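Side-chain contacts in methyltransferase (Pyrococcus horikoshii, PDB 1IXK), which probably binds RNA and transfers methyl groups from S-adenosyl-L-methionine to cytidine C5 of tRNA: residues A[24-29]-A[281-286]; A[227-232]-A[255-260]. All coordinates share one frame; numbering follows the deposited sequence.

Interaction 1. Residues A[24-29]-A[281-286]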
loop_
_atom_site.group_PDB
_atom_site.type_symbol
_atom_site.label_atom_id
_atom_site.label_comp_id
_atom_site.label_asym_id
_atom_site.label_seq_id
_atom_site.Cartn_x
_atom_site.Cartn_y
_atom_site.Cartn_z
ATOM N N TYR A 24 -9.585 6.683 -18.820
ATOM C CA TYR A 24 -10.417 6.049 -17.807
ATOM C C TYR A 24 -11.671 5.419 -18.394
ATOM O O TYR A 24 -12.086 4.354 -17.952
ATOM C CB TYR A 24 -10.775 7.043 -16.693
ATOM C CG TYR A 24 -9.562 7.500 -15.907
ATOM C CD1 TYR A 24 -8.433 6.683 -15.798
ATOM C CD2 TYR A 24 -9.535 8.742 -15.277
ATOM C CE1 TYR A 24 -7.309 7.090 -15.089
ATOM C CE2 TYR A 24 -8.412 9.160 -14.560
ATOM C CZ TYR A 24 -7.304 8.327 -14.471
ATOM O OH TYR A 24 -6.190 8.730 -13.767
ATOM N N PHE A 25 -12.274 6.062 -19.390
ATOM C CA PHE A 25 -13.468 5.497 -20.010
ATOM C C PHE A 25 -13.106 4.227 -20.792
ATOM O O PHE A 25 -13.885 3.281 -20.844
ATOM C CB PHE A 25 -14.138 6.519 -20.934
ATOM C CG PHE A 25 -15.382 6.002 -21.605
ATOM C CD1 PHE A 25 -15.314 5.383 -22.852
ATOM C CD2 PHE A 25 -16.618 6.100 -20.973
ATOM C CE1 PHE A 25 -16.463 4.867 -23.459
ATOM C CE2 PHE A 25 -17.771 5.585 -21.573
ATOM C CZ PHE A 25 -17.691 4.968 -22.817
ATOM N N GLN A 26 -11.918 4.203 -21.391
ATOM C CA GLN A 26 -11.479 3.024 -22.138
ATOM C C GLN A 26 -11.188 1.853 -21.202
ATOM O O GLN A 26 -11.309 0.687 -21.586
ATOM C CB GLN A 26 -10.222 3.342 -22.943
ATOM C CG GLN A 26 -10.411 4.440 -23.963
ATOM C CD GLN A 26 -9.163 4.690 -24.774
ATOM O OE1 GLN A 26 -8.080 4.876 -24.222
ATOM N NE2 GLN A 26 -9.306 4.701 -26.094
ATOM N N LEU A 27 -10.808 2.167 -19.969
ATOM C CA LEU A 27 -10.489 1.138 -18.993
ATOM C C LEU A 27 -11.701 0.624 -18.230
ATOM O O LEU A 27 -11.817 -0.579 -17.982
ATOM C CB LEU A 27 -9.448 1.670 -17.999
ATOM C CG LEU A 27 -8.046 1.907 -18.573
ATOM C CD1 LEU A 27 -7.188 2.666 -17.575
ATOM C CD2 LEU A 27 -7.413 0.563 -18.922
ATOM N N TRP A 28 -12.615 1.524 -17.877
ATOM C CA TRP A 28 -13.781 1.130 -17.093
ATOM C C TRP A 28 -15.150 1.508 -17.655
ATOM O O TRP A 28 -16.171 1.236 -17.023
ATOM C CB TRP A 28 -13.637 1.693 -15.672
ATOM C CG TRP A 28 -12.382 1.228 -14.982
ATOM C CD1 TRP A 28 -12.119 -0.028 -14.524
ATOM C CD2 TRP A 28 -11.199 2.001 -14.731
ATOM N NE1 TRP A 28 -10.848 -0.090 -14.003
ATOM C CE2 TRP A 28 -10.263 1.145 -14.113
ATOM C CE3 TRP A 28 -10.844 3.338 -14.959
ATOM C CZ2 TRP A 28 -8.985 1.575 -13.734
ATOM C CZ3 TRP A 28 -9.576 3.768 -14.586
ATOM C CH2 TRP A 28 -8.664 2.889 -13.973
ATOM N N GLY A 29 -15.183 2.127 -18.832
ATOM C CA GLY A 29 -16.459 2.510 -19.413
ATOM C C GLY A 29 -17.211 3.486 -18.527
ATOM O O GLY A 29 -16.600 4.350 -17.900
ATOM N N ASN A 281 -6.427 -6.774 -19.856
ATOM C CA ASN A 281 -6.592 -6.280 -21.222
ATOM C C ASN A 281 -6.738 -4.758 -21.208
ATOM O O ASN A 281 -7.620 -4.207 -21.856
ATOM C CB ASN A 281 -7.828 -6.899 -21.886
ATOM C CG ASN A 281 -7.827 -6.718 -23.398
ATOM O OD1 ASN A 281 -8.880 -6.606 -24.026
ATOM N ND2 ASN A 281 -6.637 -6.705 -23.989
ATOM N N PRO A 282 -5.870 -4.057 -20.464
ATOM C CA PRO A 282 -5.972 -2.594 -20.418
ATOM C C PRO A 282 -5.676 -1.967 -21.775
ATOM O O PRO A 282 -4.630 -2.218 -22.360
ATOM C CB PRO A 282 -4.938 -2.211 -19.366
ATOM C CG PRO A 282 -3.869 -3.255 -19.576
ATOM C CD PRO A 282 -4.689 -4.524 -19.714
ATOM N N PHE A 283 -6.605 -1.154 -22.265
ATOM C CA PHE A 283 -6.457 -0.489 -23.558
ATOM C C PHE A 283 -6.372 -1.497 -24.705
ATOM O O PHE A 283 -5.865 -1.177 -25.785
ATOM C CB PHE A 283 -5.201 0.390 -23.570
ATOM C CG PHE A 283 -5.138 1.399 -22.451
ATOM C CD1 PHE A 283 -6.171 2.313 -22.250
ATOM C CD2 PHE A 283 -4.023 1.457 -21.620
ATOM C CE1 PHE A 283 -6.087 3.273 -21.239
ATOM C CE2 PHE A 283 -3.929 2.413 -20.610
ATOM C CZ PHE A 283 -4.963 3.321 -20.418
ATOM N N GLY A 284 -6.865 -2.710 -24.475
ATOM C CA GLY A 284 -6.829 -3.731 -25.508
ATOM C C GLY A 284 -5.499 -4.459 -25.585
ATOM O O GLY A 284 -5.267 -5.253 -26.497
ATOM N N ILE A 285 -4.616 -4.176 -24.633
ATOM C CA ILE A 285 -3.306 -4.811 -24.584
ATOM C C ILE A 285 -3.428 -6.088 -23.769
ATOM O O ILE A 285 -3.625 -6.030 -22.558
ATOM C CB ILE A 285 -2.267 -3.897 -23.899
ATOM C CG1 ILE A 285 -2.233 -2.530 -24.587
ATOM C CG2 ILE A 285 -0.901 -4.564 -23.913
ATOM C CD1 ILE A 285 -1.972 -2.588 -26.078
ATOM N N GLU A 286 -3.305 -7.235 -24.428
ATOM C CA GLU A 286 -3.417 -8.520 -23.745
ATOM C C GLU A 286 -2.225 -8.861 -22.856
ATOM O O GLU A 286 -1.102 -9.037 -23.333
ATOM C CB GLU A 286 -3.637 -9.651 -24.761
ATOM C CG GLU A 286 -5.108 -9.983 -25.028
ATOM C CD GLU A 286 -5.690 -9.264 -26.235
ATOM O OE1 GLU A 286 -5.306 -9.606 -27.378
ATOM O OE2 GLU A 286 -6.534 -8.361 -26.043
HETATM O O HOH W 1 -9.442 -1.253 -21.587
#
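Leu-27, in the last turn of helix 18-28, lies over one face of the Phe-283 ring, and this CH-pi contact carries most of the interaction. Its CD2 stands 3.9 Å from the ring centroid of Phe-283, only 14° off the ring normal. The branch point joins in, with Leu-27 CG 3.6 Å from Phe-283 CE1, while the other methyl, CD1, meets CZ of the same ring at 3.7 Å. CD2 serves a second apolar partner as well, reaching Pro-282 CB at 3.7 Å. With CG of Phe-283 anti to its own carbonyl carbon (chi1 -55°), this torsion lays the ring alongside the helix, with one face against Leu-27. An alanine here would lack both methyls, which is likely to leave the Phe-283 ring uncovered on this face and free to shift.

The polar part is lighter. The extended side chain of Gln-26 stands roughly perpendicular to that of Phe-283, its OE1 coming obliquely to CD1 of the ring at 3.8 Å. A water bridges the two backbones, donating to Gln-26 O (2.7 Å) and accepting from Phe-283 N (2.9 Å).

Far from the predicted cofactor site, the contact joins the N-terminal helical region, in the sequence range of the RsmF N-terminal family, to the loop between strands 276-277 and 295-297 of the Rossmann-like methyltransferase fold.

Interaction 2. Residues A[227-232]-A[255-260]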
loop_
_atom_site.group_PDB
_atom_site.type_symbol
_atom_site.label_atom_id
_atom_site.label_comp_id
_atom_site.label_asym_id
_atom_site.label_seq_id
_atom_site.Cartn_x
_atom_site.Cartn_y
_atom_site.Cartn_z
ATOM N N ARG A 227 12.788 0.361 -11.634
ATOM C CA ARG A 227 14.115 0.353 -11.018
ATOM C C ARG A 227 14.066 -0.233 -9.618
ATOM O O ARG A 227 14.905 -1.052 -9.250
ATOM C CB ARG A 227 14.691 1.770 -10.924
ATOM C CG ARG A 227 15.119 2.389 -12.230
ATOM C CD ARG A 227 15.595 3.824 -12.002
ATOM N NE ARG A 227 15.948 4.486 -13.254
ATOM C CZ ARG A 227 17.030 4.201 -13.974
ATOM N NH1 ARG A 227 17.877 3.265 -13.565
ATOM N NH2 ARG A 227 17.257 4.847 -15.110
ATOM N N LEU A 228 13.084 0.207 -8.836
ATOM C CA LEU A 228 12.931 -0.274 -7.469
ATOM C C LEU A 228 12.622 -1.768 -7.428
ATOM O O LEU A 228 13.204 -2.507 -6.638
ATOM C CB LEU A 228 11.817 0.508 -6.760
ATOM C CG LEU A 228 12.148 1.974 -6.460
ATOM C CD1 LEU A 228 10.892 2.740 -6.082
ATOM C CD2 LEU A 228 13.184 2.033 -5.354
ATOM N N LEU A 229 11.711 -2.208 -8.288
ATOM C CA LEU A 229 11.335 -3.615 -8.327
ATOM C C LEU A 229 12.524 -4.496 -8.705
ATOM O O LEU A 229 12.708 -5.575 -8.141
ATOM C CB LEU A 229 10.181 -3.815 -9.306
ATOM C CG LEU A 229 9.627 -5.237 -9.436
ATOM C CD1 LEU A 229 9.210 -5.772 -8.067
ATOM C CD2 LEU A 229 8.451 -5.220 -10.394
ATOM N N GLU A 230 13.338 -4.040 -9.654
ATOM C CA GLU A 230 14.508 -4.812 -10.054
ATOM C C GLU A 230 15.521 -4.901 -8.911
ATOM O O GLU A 230 16.069 -5.972 -8.652
ATOM C CB GLU A 230 15.164 -4.201 -11.298
ATOM C CG GLU A 230 16.484 -4.849 -11.673
ATOM C CD GLU A 230 16.872 -4.602 -13.122
ATOM O OE1 GLU A 230 16.570 -3.512 -13.646
ATOM O OE2 GLU A 230 17.493 -5.502 -13.731
ATOM N N LYS A 231 15.773 -3.790 -8.219
ATOM C CA LYS A 231 16.719 -3.816 -7.103
ATOM C C LYS A 231 16.204 -4.724 -5.981
ATOM O O LYS A 231 16.979 -5.431 -5.336
ATOM C CB LYS A 231 16.949 -2.404 -6.544
ATOM C CG LYS A 231 17.641 -1.436 -7.502
ATOM C CD LYS A 231 18.974 -1.988 -8.016
ATOM C CE LYS A 231 19.926 -2.309 -6.876
ATOM N NZ LYS A 231 21.218 -2.883 -7.358
ATOM N N GLY A 232 14.896 -4.692 -5.748
ATOM C CA GLY A 232 14.307 -5.520 -4.708
ATOM C C GLY A 232 14.428 -7.005 -5.017
ATOM O O GLY A 232 14.839 -7.803 -4.169
ATOM N N GLU A 255 -0.105 -2.971 -13.705
ATOM C CA GLU A 255 -0.065 -4.167 -14.547
ATOM C C GLU A 255 1.122 -4.220 -15.509
ATOM O O GLU A 255 1.723 -5.279 -15.704
ATOM C CB GLU A 255 -1.365 -4.292 -15.347
ATOM C CG GLU A 255 -2.584 -4.677 -14.504
ATOM C CD GLU A 255 -3.305 -3.494 -13.874
ATOM O OE1 GLU A 255 -2.825 -2.348 -13.994
ATOM O OE2 GLU A 255 -4.363 -3.722 -13.251
ATOM N N PHE A 256 1.448 -3.089 -16.125
ATOM C CA PHE A 256 2.569 -3.029 -17.071
ATOM C C PHE A 256 3.900 -3.351 -16.391
ATOM O O PHE A 256 4.764 -4.016 -16.970
ATOM C CB PHE A 256 2.669 -1.636 -17.697
ATOM C CG PHE A 256 1.656 -1.368 -18.778
ATOM C CD1 PHE A 256 0.537 -2.178 -18.933
ATOM C CD2 PHE A 256 1.810 -0.273 -19.624
ATOM C CE1 PHE A 256 -0.418 -1.903 -19.915
ATOM C CE2 PHE A 256 0.862 0.012 -20.605
ATOM C CZ PHE A 256 -0.256 -0.807 -20.748
ATOM N N VAL A 257 4.072 -2.860 -15.170
ATOM C CA VAL A 257 5.303 -3.106 -14.433
ATOM C C VAL A 257 5.372 -4.571 -14.032
ATOM O O VAL A 257 6.432 -5.199 -14.119
ATOM C CB VAL A 257 5.381 -2.231 -13.166
ATOM C CG1 VAL A 257 6.632 -2.576 -12.366
ATOM C CG2 VAL A 257 5.387 -0.763 -13.555
ATOM N N ILE A 258 4.239 -5.116 -13.594
ATOM C CA ILE A 258 4.187 -6.520 -13.192
ATOM C C ILE A 258 4.418 -7.441 -14.400
ATOM O O ILE A 258 5.135 -8.434 -14.292
ATOM C CB ILE A 258 2.836 -6.856 -12.511
ATOM C CG1 ILE A 258 2.671 -5.990 -11.258
ATOM C CG2 ILE A 258 2.792 -8.328 -12.102
ATOM C CD1 ILE A 258 3.855 -6.060 -10.324
ATOM N N GLN A 259 3.816 -7.115 -15.542
ATOM C CA GLN A 259 4.020 -7.934 -16.735
ATOM C C GLN A 259 5.503 -7.901 -17.107
ATOM O O GLN A 259 6.094 -8.922 -17.475
ATOM C CB GLN A 259 3.200 -7.413 -17.915
ATOM C CG GLN A 259 3.374 -8.270 -19.168
ATOM C CD GLN A 259 2.798 -9.665 -18.997
ATOM O OE1 GLN A 259 1.593 -9.833 -18.875
ATOM N NE2 GLN A 259 3.662 -10.668 -18.979
ATOM N N TRP A 260 6.100 -6.719 -17.014
ATOM C CA TRP A 260 7.511 -6.571 -17.327
ATOM C C TRP A 260 8.337 -7.459 -16.402
ATOM O O TRP A 260 9.262 -8.136 -16.844
ATOM C CB TRP A 260 7.951 -5.112 -17.169
ATOM C CG TRP A 260 9.435 -4.951 -17.262
ATOM C CD1 TRP A 260 10.215 -5.121 -18.374
ATOM C CD2 TRP A 260 10.325 -4.628 -16.193
ATOM N NE1 TRP A 260 11.540 -4.924 -18.061
ATOM C CE2 TRP A 260 11.637 -4.620 -16.728
ATOM C CE3 TRP A 260 10.147 -4.345 -14.831
ATOM C CZ2 TRP A 260 12.761 -4.338 -15.949
ATOM C CZ3 TRP A 260 11.267 -4.065 -14.055
ATOM C CH2 TRP A 260 12.558 -4.064 -14.619
#
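The indole of Trp-260 and the carboxylate of Glu-230 are the flat groups that meet between these helices, and they meet at the indole's edge. Glu-230 OE1 lies near the ring plane, 4.2 Å from Trp-260 CH2, at the far corner of the six-membered ring. Carboxylate and indole planes are turned 77° apart, and the two side chains stand roughly perpendicular. The backbone oxygen of Val-257, one turn earlier in the same helix, also borders the ring in its own plane. Outside the two segments, Phe-265 packs edge-to-face with the indole, and Met-226 of helix 215-235 touches it too. Trp-260 CG is anti to the backbone N (chi1 171°), an orientation that directs the indole to helix 215-235.

Deeper in the interface the contact is purely aliphatic. Leu-229 and Val-257 both start out facing the opposite helix and run antiparallel alongside each other, until Leu-229 CD2 meets Val-257 CG1 at 3.8 Å. Their CA atoms are the closest pair between 227-232 and 255-260, 8.6 Å apart. Both residues are buried against the sheet: Leu-229 rests on Leu-242 and Ile-312, from strands 240-246 and 307-314, and Val-257 on Tyr-244 of strand 240-246. This is the helix layer on one side of a Rossmann-like methyltransferase sheet.

Chemically, the interface grades from hydrocarbon near the sheet to a mixed rim farther out. One methyl-to-methyl contact marks the inner part, whereas at the rim the acidic oxygen faces the C-H edge of the indole, where its negative charge would probably find a weakly favourable, partly positive surface.

The centres of the two interactions are 21 Å apart, yet they are joined directly: Pro-282 CG of interaction 1 packs on Phe-256 CE1 of interaction 2 at 3.7 Å. Along the chain, helix 18-28 comes first, then helices 215-235 and 255-264, and last the loop holding 281-286, so both halves of interaction 2 fall between those of interaction 1. Interaction 2 lies wholly within the methyltransferase fold, pairing two helices against its mixed sheet, whereas interaction 1 brings the N-terminal region onto that fold. Helix 255-264 thus links the sheet-backed helix layer to the loop on which the N-terminal helix rests.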